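Local coordinates for polyketide synthase (Lyngbya majuscula 19L, PDB 3QIT), which contributes a decarboxylating thioesterase domain that acts in the curacin A biosynthetic pathway, where it forms a terminal alkene, at residues B[32-42]-B[58-66]; B[81-90]-B[108-119]. All coordinates share one frame; numbering follows the deposited sequence. Where two conformers were deposited one is given.

In the fold
Along the chain the two interactions come in series, the first closing before the second opens, so neither nests in nor crosses the other. Interaction 1 joins the loop after strand 28-32 to the end of strand 55-59 and the turn beyond it, closing the beta-alpha-beta crossover that runs through helix 43-51. Interaction 2 packs helix 78-91 against helix 104-115, closing the helix-strand-helix excursion through strand 97-102. Gln-84 of helix 78-91 links them, as its side chain probably hydrogen-bonds Asp-60 O and Phe-62 N. Together they tie central strands of the alpha/beta hydrolase sheet to the helix that follows the probable nucleophile elbow at Ser-103.

Interaction 1 (B[32-42]-B[58-66])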
loop_
_atom_site.group_PDB
_atom_site.type_symbol
_atom_site.label_atom_id
_atom_site.label_comp_id
_atom_site.label_asym_id
_atom_site.label_seq_id
_atom_site.Cartn_x
_atom_site.Cartn_y
_atom_site.Cartn_z
ATOM N N ILE B 32 -2.765 -12.778 -16.608
ATOM C CA ILE B 32 -2.242 -11.616 -15.875
ATOM C C ILE B 32 -0.884 -11.221 -16.479
ATOM O O ILE B 32 0.107 -11.996 -16.412
ATOM C CB ILE B 32 -2.080 -11.926 -14.338
ATOM C CG1 ILE B 32 -3.357 -12.570 -13.752
ATOM C CG2 ILE B 32 -1.688 -10.644 -13.556
ATOM C CD1 ILE B 32 -4.607 -11.703 -13.841
ATOM N N HIS B 33 -0.839 -10.034 -17.100
ATOM C CA HIS B 33 0.397 -9.507 -17.708
ATOM C C HIS B 33 1.435 -9.073 -16.653
ATOM O O HIS B 33 1.131 -8.998 -15.489
ATOM C CB HIS B 33 0.086 -8.328 -18.667
ATOM C CG HIS B 33 -0.426 -7.089 -17.995
ATOM N ND1 HIS B 33 0.418 -6.210 -17.355
ATOM C CD2 HIS B 33 -1.675 -6.571 -17.867
ATOM C CE1 HIS B 33 -0.286 -5.196 -16.862
ATOM N NE2 HIS B 33 -1.555 -5.391 -17.156
ATOM N N GLY B 34 2.661 -8.813 -17.104
ATOM C CA GLY B 34 3.729 -8.360 -16.208
ATOM C C GLY B 34 3.889 -6.848 -16.220
ATOM O O GLY B 34 3.130 -6.111 -16.869
ATOM N N ILE B 35 4.912 -6.382 -15.513
ATOM C CA ILE B 35 5.064 -4.949 -15.284
ATOM C C ILE B 35 5.296 -4.215 -16.601
ATOM O O ILE B 35 6.015 -4.689 -17.489
ATOM C CB ILE B 35 6.220 -4.673 -14.252
ATOM C CG1 ILE B 35 6.126 -3.264 -13.687
ATOM C CG2 ILE B 35 7.599 -4.910 -14.860
ATOM C CD1 ILE B 35 4.993 -3.073 -12.755
ATOM N N LEU B 36 4.680 -3.039 -16.686
ATOM C CA LEU B 36 4.722 -2.145 -17.851
ATOM C C LEU B 36 3.947 -2.636 -19.060
ATOM O O LEU B 36 3.768 -1.879 -20.006
ATOM C CB LEU B 36 6.158 -1.778 -18.256
ATOM C CG LEU B 36 6.994 -1.207 -17.138
ATOM C CD1 LEU B 36 8.319 -0.761 -17.720
ATOM C CD2 LEU B 36 6.275 -0.063 -16.432
ATOM N N GLU B 37 3.458 -3.872 -19.029
ATOM C CA GLU B 37 2.673 -4.368 -20.187
ATOM C C GLU B 37 1.168 -4.061 -20.073
ATOM O O GLU B 37 0.793 -3.067 -19.456
ATOM C CB GLU B 37 2.981 -5.839 -20.464
ATOM C CG GLU B 37 4.444 -5.985 -20.934
ATOM C CD GLU B 37 4.762 -7.348 -21.503
ATOM O OE1 GLU B 37 4.359 -7.639 -22.653
ATOM O OE2 GLU B 37 5.442 -8.117 -20.797
ATOM N N GLN B 38 0.311 -4.864 -20.715
ATOM C CA GLN B 38 -1.112 -4.527 -20.795
ATOM C C GLN B 38 -1.843 -5.783 -21.224
ATOM O O GLN B 38 -1.217 -6.730 -21.706
ATOM C CB GLN B 38 -1.348 -3.420 -21.849
ATOM C CG GLN B 38 -0.757 -3.744 -23.215
ATOM C CD GLN B 38 -1.049 -2.671 -24.247
ATOM O OE1 GLN B 38 -2.178 -2.194 -24.368
ATOM N NE2 GLN B 38 -0.019 -2.269 -24.983
ATOM N N GLY B 39 -3.151 -5.805 -21.038
ATOM C CA GLY B 39 -3.920 -7.024 -21.367
ATOM C C GLY B 39 -3.818 -7.421 -22.818
ATOM O O GLY B 39 -3.763 -8.616 -23.143
ATOM N N LEU B 40 -3.718 -6.420 -23.697
ATOM C CA LEU B 40 -3.576 -6.666 -25.129
ATOM C C LEU B 40 -2.310 -7.459 -25.485
ATOM O O LEU B 40 -2.298 -8.121 -26.500
ATOM C CB LEU B 40 -3.646 -5.346 -25.909
ATOM C CG LEU B 40 -3.395 -5.359 -27.414
ATOM C CD1 LEU B 40 -4.434 -6.168 -28.154
ATOM C CD2 LEU B 40 -3.336 -3.957 -27.952
ATOM N N ALA B 41 -1.297 -7.465 -24.611
ATOM C CA ALA B 41 -0.060 -8.203 -24.890
ATOM C C ALA B 41 -0.305 -9.716 -24.994
ATOM O O ALA B 41 0.540 -10.442 -25.499
ATOM C CB ALA B 41 1.027 -7.895 -23.794
ATOM N N TRP B 42 -1.460 -10.170 -24.497
ATOM C CA TRP B 42 -1.824 -11.586 -24.550
ATOM C C TRP B 42 -2.466 -11.984 -25.857
ATOM O O TRP B 42 -2.796 -13.151 -26.024
ATOM C CB TRP B 42 -2.802 -11.929 -23.408
ATOM C CG TRP B 42 -2.123 -12.002 -22.058
ATOM C CD1 TRP B 42 -2.177 -11.065 -21.066
ATOM C CD2 TRP B 42 -1.258 -13.045 -21.595
ATOM N NE1 TRP B 42 -1.415 -11.482 -19.989
ATOM C CE2 TRP B 42 -0.839 -12.693 -20.293
ATOM C CE3 TRP B 42 -0.807 -14.257 -22.153
ATOM C CZ2 TRP B 42 0.007 -13.517 -19.519
ATOM C CZ3 TRP B 42 0.034 -15.077 -21.383
ATOM C CH2 TRP B 42 0.446 -14.695 -20.083
ATOM N N ALA B 58 -8.092 -10.728 -19.967
ATOM C CA ALA B 58 -6.802 -10.218 -19.548
ATOM C C ALA B 58 -7.022 -8.789 -19.030
ATOM O O ALA B 58 -7.105 -7.861 -19.818
ATOM C CB ALA B 58 -5.789 -10.235 -20.730
ATOM N N PRO B 59 -7.084 -8.612 -17.709
ATOM C CA PRO B 59 -7.242 -7.257 -17.132
ATOM C C PRO B 59 -5.977 -6.457 -17.328
ATOM O O PRO B 59 -4.866 -7.012 -17.293
ATOM C CB PRO B 59 -7.436 -7.521 -15.636
ATOM C CG PRO B 59 -6.854 -8.861 -15.408
ATOM C CD PRO B 59 -7.055 -9.650 -16.661
ATOM N N ASP B 60 -6.138 -5.150 -17.542
ATOM C CA ASP B 60 -5.007 -4.238 -17.412
ATOM C C ASP B 60 -4.817 -4.001 -15.900
ATOM O O ASP B 60 -5.752 -3.584 -15.194
ATOM C CB ASP B 60 -5.316 -2.880 -18.068
ATOM C CG ASP B 60 -5.336 -2.914 -19.603
ATOM O OD1 ASP B 60 -4.539 -3.622 -20.250
ATOM O OD2 ASP B 60 -6.171 -2.180 -20.180
ATOM N N LEU B 61 -3.619 -4.205 -15.382
ATOM C CA LEU B 61 -3.359 -3.865 -13.984
ATOM C C LEU B 61 -3.480 -2.351 -13.814
ATOM O O LEU B 61 -3.288 -1.615 -14.796
ATOM C CB LEU B 61 -1.977 -4.380 -13.568
ATOM C CG LEU B 61 -1.812 -5.902 -13.582
ATOM C CD1 LEU B 61 -0.356 -6.261 -13.260
ATOM C CD2 LEU B 61 -2.804 -6.574 -12.594
ATOM N N PHE B 62 -3.827 -1.872 -12.614
ATOM C CA PHE B 62 -3.943 -0.409 -12.421
ATOM C C PHE B 62 -2.654 0.279 -12.846
ATOM O O PHE B 62 -1.555 -0.270 -12.675
ATOM C CB PHE B 62 -4.260 -0.036 -10.969
ATOM C CG PHE B 62 -5.709 -0.282 -10.568
ATOM C CD1 PHE B 62 -6.764 0.235 -11.321
ATOM C CD2 PHE B 62 -5.990 -1.003 -9.423
ATOM C CE1 PHE B 62 -8.130 -0.016 -10.925
ATOM C CE2 PHE B 62 -7.314 -1.238 -9.018
ATOM C CZ PHE B 62 -8.383 -0.745 -9.773
ATOM N N GLY B 63 -2.802 1.449 -13.460
ATOM C CA GLY B 63 -1.667 2.179 -14.020
ATOM C C GLY B 63 -1.143 1.684 -15.364
ATOM O O GLY B 63 -0.227 2.280 -15.916
ATOM N N HIS B 64 -1.715 0.596 -15.887
ATOM C CA HIS B 64 -1.250 -0.017 -17.141
ATOM C C HIS B 64 -2.389 0.023 -18.147
ATOM O O HIS B 64 -3.560 0.080 -17.772
ATOM C CB HIS B 64 -0.919 -1.501 -16.925
ATOM C CG HIS B 64 0.278 -1.745 -16.050
ATOM N ND1 HIS B 64 0.273 -1.541 -14.684
ATOM C CD2 HIS B 64 1.510 -2.212 -16.357
ATOM C CE1 HIS B 64 1.457 -1.866 -14.185
ATOM N NE2 HIS B 64 2.232 -2.262 -15.183
ATOM N N GLY B 65 -2.046 0.003 -19.427
ATOM C CA GLY B 65 -3.054 -0.161 -20.495
ATOM C C GLY B 65 -4.113 0.922 -20.419
ATOM O O GLY B 65 -3.785 2.102 -20.337
ATOM N N ARG B 66 -5.375 0.514 -20.369
ATOM C CA ARG B 66 -6.498 1.455 -20.210
ATOM C C ARG B 66 -7.141 1.489 -18.823
ATOM O O ARG B 66 -8.155 2.173 -18.624
ATOM C CB ARG B 66 -7.569 1.159 -21.289
ATOM C CG ARG B 66 -7.102 1.383 -22.731
ATOM C CD ARG B 66 -7.049 2.874 -23.065
ATOM N NE ARG B 66 -6.390 3.156 -24.343
ATOM C CZ ARG B 66 -6.983 3.149 -25.536
ATOM N NH1 ARG B 66 -8.273 2.823 -25.659
ATOM N NH2 ARG B 66 -6.290 3.480 -26.610
HETATM O O HOH W 1 -3.438 -9.216 -18.192
HETATM O O HOH W 2 0.790 -0.412 -20.060
#
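Asp-60 OD1 takes the backbone N-H of Gly-39 at 2.7 Å, nearly head-on, while the other carboxylate oxygen, OD2, is met from above the carboxylate plane by Arg-66 N at 2.8 Å and forms a salt bridge with Arg-188. The carboxylate thus joins the start of the 3-10 segment to the loop beyond strand 55-59. Next to it His-33 lies edge-on to segment 58-66: its NE2 receives Leu-61 N at 3.0 Å along an almost straight bond (176°), the N-H coming from somewhat outside the ring plane. On the other side of the ring ND1 donates to Gly-34 O at 2.8 Å, and Gln-38 N lies over the centre of one face. CG sits between the backbone N and carbonyl carbon (chi1 67°), the rotation that swings the imidazole back beneath the 37-38 backbone. His-64 repeats the pattern in the opposite direction, though less straight (145°): NE2 accepts Leu-36 N in the ring plane at 3.0 Å, and ND1 donates to Phe-62 O. The two imidazoles approach obliquely, His-33 CE1 lying 3.5 Å from His-64 CD2. One water bridges His-33 N to Pro-59 O, another Glu-37 O to Gly-65 N. An alanine in place of His-33 takes away the acceptor of Leu-61 N and one of the two donors to Gly-34 O, and would probably leave the 34-37 turn less firmly joined to segment 58-66. Each imidazole accepts through NE2 and donates through ND1, and together they fix the loop after the His-Gly pair, which in many alpha/beta hydrolases borders the oxyanion hole.

Interaction 2 (B[81-90]-B[108-119]); sequences FLAQIDRVIQ and LATAIASVRPKK
The guanidinium of Arg-116 meets the carboxylate of Asp-86 side-on, the two planes only 23° apart. Arg-116 NE bonds Asp-86 OD1 and NH2 bonds OD2, each at 2.9 Å and on the syn side, with the oxygens almost in the guanidinium plane. Val-115 CG1 covers one guanidinium face, 3.5 Å above its plane and toward the rim. Asp-86 directs its carboxylate to this edge because CG stands opposite the backbone N (chi1 -157°), and Gln-90 NE2 folds back to donate to Asp-86 O and, weakly, to OD1. The Phe-81 ring has Gln-84 OE1 at its edge, and the CB of Phe-81 comes closest to the Leu-108 methyls, 3.9 Å from CD1. Around the salt bridge the packing is mostly apolar. Ile-112 is a knob in a hole formed by Leu-82, Ile-85, Asp-86 and Ile-89; its CG1 meets Ile-89 CD1 at 3.6 Å, and its CD1 lies against Asp-86. In the conformer given, Leu-82 CD2 reaches Ala-111 CB and crosses Leu-108, whose CB receives Ile-85 CD1 at 3.7 Å. At the far end Lys-119 CD presses tightly on Ile-89 CG2, 3.5 Å away. The axes of helix segments 81-90 and 108-115 approach to 10.0 Å and cross at -59°. Arg-116 NH1 also forms a salt bridge with Asp-149 of the second subunit, whose Leu-144 packs on Leu-82. Away from this contact, helix 104-115 rests on strand 120-126 through Ala-109 and Ala-113 and on helix 220-229 through Thr-110 and Ser-114, while helix 78-91 touches Phe-11 of strand 5-11.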
loop_
_atom_site.group_PDB
_atom_site.type_symbol
_atom_site.label_atom_id
_atom_site.label_comp_id
_atom_site.label_asym_id
_atom_site.label_seq_id
_atom_site.Cartn_x
_atom_site.Cartn_y
_atom_site.Cartn_z
ATOM N N PHE B 81 -2.629 -4.738 -6.405
ATOM C CA PHE B 81 -2.844 -5.590 -7.592
ATOM C C PHE B 81 -3.550 -6.896 -7.255
ATOM O O PHE B 81 -4.374 -7.394 -8.050
ATOM C CB PHE B 81 -1.525 -5.885 -8.326
ATOM C CG PHE B 81 -0.865 -4.652 -8.921
ATOM C CD1 PHE B 81 -1.613 -3.713 -9.641
ATOM C CD2 PHE B 81 0.511 -4.461 -8.818
ATOM C CE1 PHE B 81 -1.022 -2.594 -10.207
ATOM C CE2 PHE B 81 1.123 -3.326 -9.376
ATOM C CZ PHE B 81 0.356 -2.389 -10.081
ATOM N N LEU B 82 -3.218 -7.489 -6.111
ATOM C CA LEU B 82 -3.883 -8.729 -5.711
ATOM C C LEU B 82 -5.369 -8.505 -5.463
ATOM O O LEU B 82 -6.197 -9.307 -5.875
ATOM C CB LEU B 82 -3.224 -9.318 -4.471
ATOM C CG LEU B 82 -1.909 -10.015 -4.771
ATOM C CD1 LEU B 82 -1.259 -10.466 -3.466
ATOM C CD2 LEU B 82 -2.119 -11.186 -5.725
ATOM N N ALA B 83 -5.709 -7.401 -4.799
ATOM C CA ALA B 83 -7.110 -7.088 -4.551
ATOM C C ALA B 83 -7.856 -6.862 -5.869
ATOM O O ALA B 83 -9.042 -7.185 -5.989
ATOM C CB ALA B 83 -7.237 -5.832 -3.618
ATOM N N GLN B 84 -7.186 -6.215 -6.825
ATOM C CA GLN B 84 -7.747 -5.960 -8.138
ATOM C C GLN B 84 -8.043 -7.289 -8.835
ATOM O O GLN B 84 -9.118 -7.450 -9.410
ATOM C CB GLN B 84 -6.752 -5.136 -8.999
ATOM C CG GLN B 84 -7.299 -4.765 -10.374
ATOM C CD GLN B 84 -6.230 -4.208 -11.334
ATOM O OE1 GLN B 84 -5.082 -3.920 -10.951
ATOM N NE2 GLN B 84 -6.628 -4.045 -12.592
ATOM N N ILE B 85 -7.071 -8.207 -8.827
ATOM C CA ILE B 85 -7.295 -9.536 -9.451
ATOM C C ILE B 85 -8.436 -10.325 -8.746
ATOM O O ILE B 85 -9.273 -10.924 -9.413
ATOM C CB ILE B 85 -6.008 -10.358 -9.539
ATOM C CG1 ILE B 85 -5.023 -9.674 -10.479
ATOM C CG2 ILE B 85 -6.292 -11.815 -10.026
ATOM C CD1 ILE B 85 -3.603 -10.144 -10.312
ATOM N N ASP B 86 -8.465 -10.298 -7.416
ATOM C CA ASP B 86 -9.568 -10.914 -6.633
ATOM C C ASP B 86 -10.915 -10.322 -7.067
ATOM O O ASP B 86 -11.895 -11.054 -7.274
ATOM C CB ASP B 86 -9.352 -10.671 -5.140
ATOM C CG ASP B 86 -10.077 -11.683 -4.235
ATOM O OD1 ASP B 86 -10.303 -12.850 -4.645
ATOM O OD2 ASP B 86 -10.386 -11.305 -3.081
ATOM N N ARG B 87 -10.971 -8.998 -7.218
ATOM C CA ARG B 87 -12.201 -8.356 -7.695
ATOM C C ARG B 87 -12.626 -8.854 -9.088
ATOM O O ARG B 87 -13.810 -9.107 -9.321
ATOM C CB ARG B 87 -12.038 -6.831 -7.703
ATOM C CG ARG B 87 -13.256 -6.088 -8.222
ATOM C CD ARG B 87 -14.452 -6.321 -7.292
ATOM N NE ARG B 87 -15.661 -5.674 -7.783
ATOM C CZ ARG B 87 -16.534 -6.251 -8.605
ATOM N NH1 ARG B 87 -16.334 -7.498 -9.031
ATOM N NH2 ARG B 87 -17.614 -5.586 -8.993
ATOM N N VAL B 88 -11.657 -9.009 -9.997
ATOM C CA VAL B 88 -11.927 -9.504 -11.347
ATOM C C VAL B 88 -12.489 -10.932 -11.283
ATOM O O VAL B 88 -13.476 -11.249 -11.960
ATOM C CB VAL B 88 -10.646 -9.492 -12.233
ATOM C CG1 VAL B 88 -10.935 -10.191 -13.555
ATOM C CG2 VAL B 88 -10.180 -8.042 -12.501
ATOM N N ILE B 89 -11.894 -11.770 -10.441
ATOM C CA ILE B 89 -12.392 -13.152 -10.277
ATOM C C ILE B 89 -13.831 -13.167 -9.780
ATOM O O ILE B 89 -14.670 -13.945 -10.281
ATOM C CB ILE B 89 -11.484 -13.980 -9.374
ATOM C CG1 ILE B 89 -10.167 -14.226 -10.097
ATOM C CG2 ILE B 89 -12.142 -15.354 -9.039
ATOM C CD1 ILE B 89 -9.025 -14.645 -9.191
ATOM N N GLN B 90 -14.136 -12.290 -8.824
ATOM C CA GLN B 90 -15.496 -12.198 -8.293
ATOM C C GLN B 90 -16.499 -11.830 -9.384
ATOM O O GLN B 90 -17.681 -12.161 -9.288
ATOM C CB GLN B 90 -15.604 -11.200 -7.120
ATOM C CG GLN B 90 -14.651 -11.416 -5.925
ATOM C CD GLN B 90 -14.474 -12.869 -5.483
ATOM O OE1 GLN B 90 -15.443 -13.549 -5.120
ATOM N NE2 GLN B 90 -13.221 -13.339 -5.481
ATOM N N LEU B 108 1.810 -12.716 -9.139
ATOM C CA LEU B 108 0.446 -12.379 -8.692
ATOM C C LEU B 108 -0.510 -13.563 -8.786
ATOM O O LEU B 108 -1.348 -13.771 -7.899
ATOM C CB LEU B 108 -0.126 -11.158 -9.427
ATOM C CG LEU B 108 0.623 -9.855 -9.087
ATOM C CD1 LEU B 108 0.324 -8.788 -10.180
ATOM C CD2 LEU B 108 0.235 -9.331 -7.710
ATOM N N ALA B 109 -0.364 -14.327 -9.860
ATOM C CA ALA B 109 -1.164 -15.523 -10.062
ATOM C C ALA B 109 -0.921 -16.524 -8.949
ATOM O O ALA B 109 -1.874 -17.128 -8.460
ATOM C CB ALA B 109 -0.868 -16.139 -11.419
ATOM N N THR B 110 0.333 -16.707 -8.530
ATOM C CA THR B 110 0.603 -17.651 -7.423
ATOM C C THR B 110 -0.070 -17.203 -6.126
ATOM O O THR B 110 -0.577 -18.021 -5.349
ATOM C CB THR B 110 2.117 -17.922 -7.135
ATOM O OG1 THR B 110 2.773 -16.734 -6.667
ATOM C CG2 THR B 110 2.829 -18.452 -8.359
ATOM N N ALA B 111 -0.066 -15.908 -5.880
ATOM C CA ALA B 111 -0.656 -15.407 -4.659
ATOM C C ALA B 111 -2.162 -15.593 -4.675
ATOM O O ALA B 111 -2.748 -16.095 -3.705
ATOM C CB ALA B 111 -0.261 -13.959 -4.428
ATOM N N ILE B 112 -2.792 -15.284 -5.795
ATOM C CA ILE B 112 -4.253 -15.444 -5.839
ATOM C C ILE B 112 -4.680 -16.922 -5.783
ATOM O O ILE B 112 -5.660 -17.246 -5.132
ATOM C CB ILE B 112 -4.923 -14.631 -6.976
ATOM C CG1 ILE B 112 -6.410 -14.376 -6.659
ATOM C CG2 ILE B 112 -4.825 -15.334 -8.285
ATOM C CD1 ILE B 112 -6.666 -13.334 -5.581
ATOM N N ALA B 113 -3.896 -17.803 -6.409
ATOM C CA ALA B 113 -4.137 -19.250 -6.352
ATOM C C ALA B 113 -3.955 -19.792 -4.950
ATOM O O ALA B 113 -4.614 -20.750 -4.573
ATOM C CB ALA B 113 -3.233 -20.008 -7.353
ATOM N N SER B 114 -3.076 -19.163 -4.172
ATOM C CA SER B 114 -2.860 -19.575 -2.779
ATOM C C SER B 114 -4.041 -19.187 -1.899
ATOM O O SER B 114 -4.388 -19.914 -0.964
ATOM C CB SER B 114 -1.527 -19.036 -2.228
ATOM O OG SER B 114 -1.599 -17.667 -1.850
ATOM N N VAL B 115 -4.673 -18.065 -2.239
ATOM C CA VAL B 115 -5.815 -17.515 -1.502
ATOM C C VAL B 115 -7.165 -18.107 -1.928
ATOM O O VAL B 115 -8.029 -18.354 -1.081
ATOM C CB VAL B 115 -5.848 -15.967 -1.616
ATOM C CG1 VAL B 115 -7.143 -15.372 -1.031
ATOM C CG2 VAL B 115 -4.630 -15.360 -0.931
ATOM N N ARG B 116 -7.349 -18.326 -3.234
ATOM C CA ARG B 116 -8.614 -18.792 -3.775
ATOM C C ARG B 116 -8.441 -20.114 -4.553
ATOM O O ARG B 116 -8.835 -20.199 -5.722
ATOM C CB ARG B 116 -9.194 -17.755 -4.741
ATOM C CG ARG B 116 -9.283 -16.323 -4.194
ATOM C CD ARG B 116 -10.256 -16.253 -3.024
ATOM N NE ARG B 116 -10.431 -14.870 -2.558
ATOM C CZ ARG B 116 -10.770 -14.529 -1.315
ATOM N NH1 ARG B 116 -10.923 -15.458 -0.364
ATOM N NH2 ARG B 116 -10.914 -13.243 -1.011
ATOM N N PRO B 117 -7.860 -21.144 -3.916
ATOM C CA PRO B 117 -7.593 -22.373 -4.678
ATOM C C PRO B 117 -8.811 -23.020 -5.325
ATOM O O PRO B 117 -8.688 -23.592 -6.406
ATOM C CB PRO B 117 -6.986 -23.313 -3.620
ATOM C CG PRO B 117 -7.448 -22.778 -2.320
ATOM C CD PRO B 117 -7.429 -21.286 -2.515
ATOM N N LYS B 118 -9.984 -22.936 -4.692
ATOM C CA LYS B 118 -11.160 -23.610 -5.250
ATOM C C LYS B 118 -11.597 -22.995 -6.581
ATOM O O LYS B 118 -12.290 -23.629 -7.371
ATOM C CB LYS B 118 -12.318 -23.608 -4.250
ATOM C CG LYS B 118 -11.996 -24.306 -2.940
ATOM C CD LYS B 118 -13.179 -24.206 -1.985
ATOM C CE LYS B 118 -12.894 -24.886 -0.647
ATOM N NZ LYS B 118 -11.994 -24.058 0.208
ATOM N N LYS B 119 -11.149 -21.772 -6.842
ATOM C CA LYS B 119 -11.504 -21.063 -8.061
ATOM C C LYS B 119 -10.626 -21.410 -9.266
ATOM O O LYS B 119 -10.922 -20.995 -10.386
ATOM C CB LYS B 119 -11.514 -19.551 -7.797
ATOM C CG LYS B 119 -12.633 -19.168 -6.803
ATOM C CD LYS B 119 -12.694 -17.676 -6.506
ATOM C CE LYS B 119 -13.670 -17.365 -5.372
ATOM N NZ LYS B 119 -15.078 -17.737 -5.701
#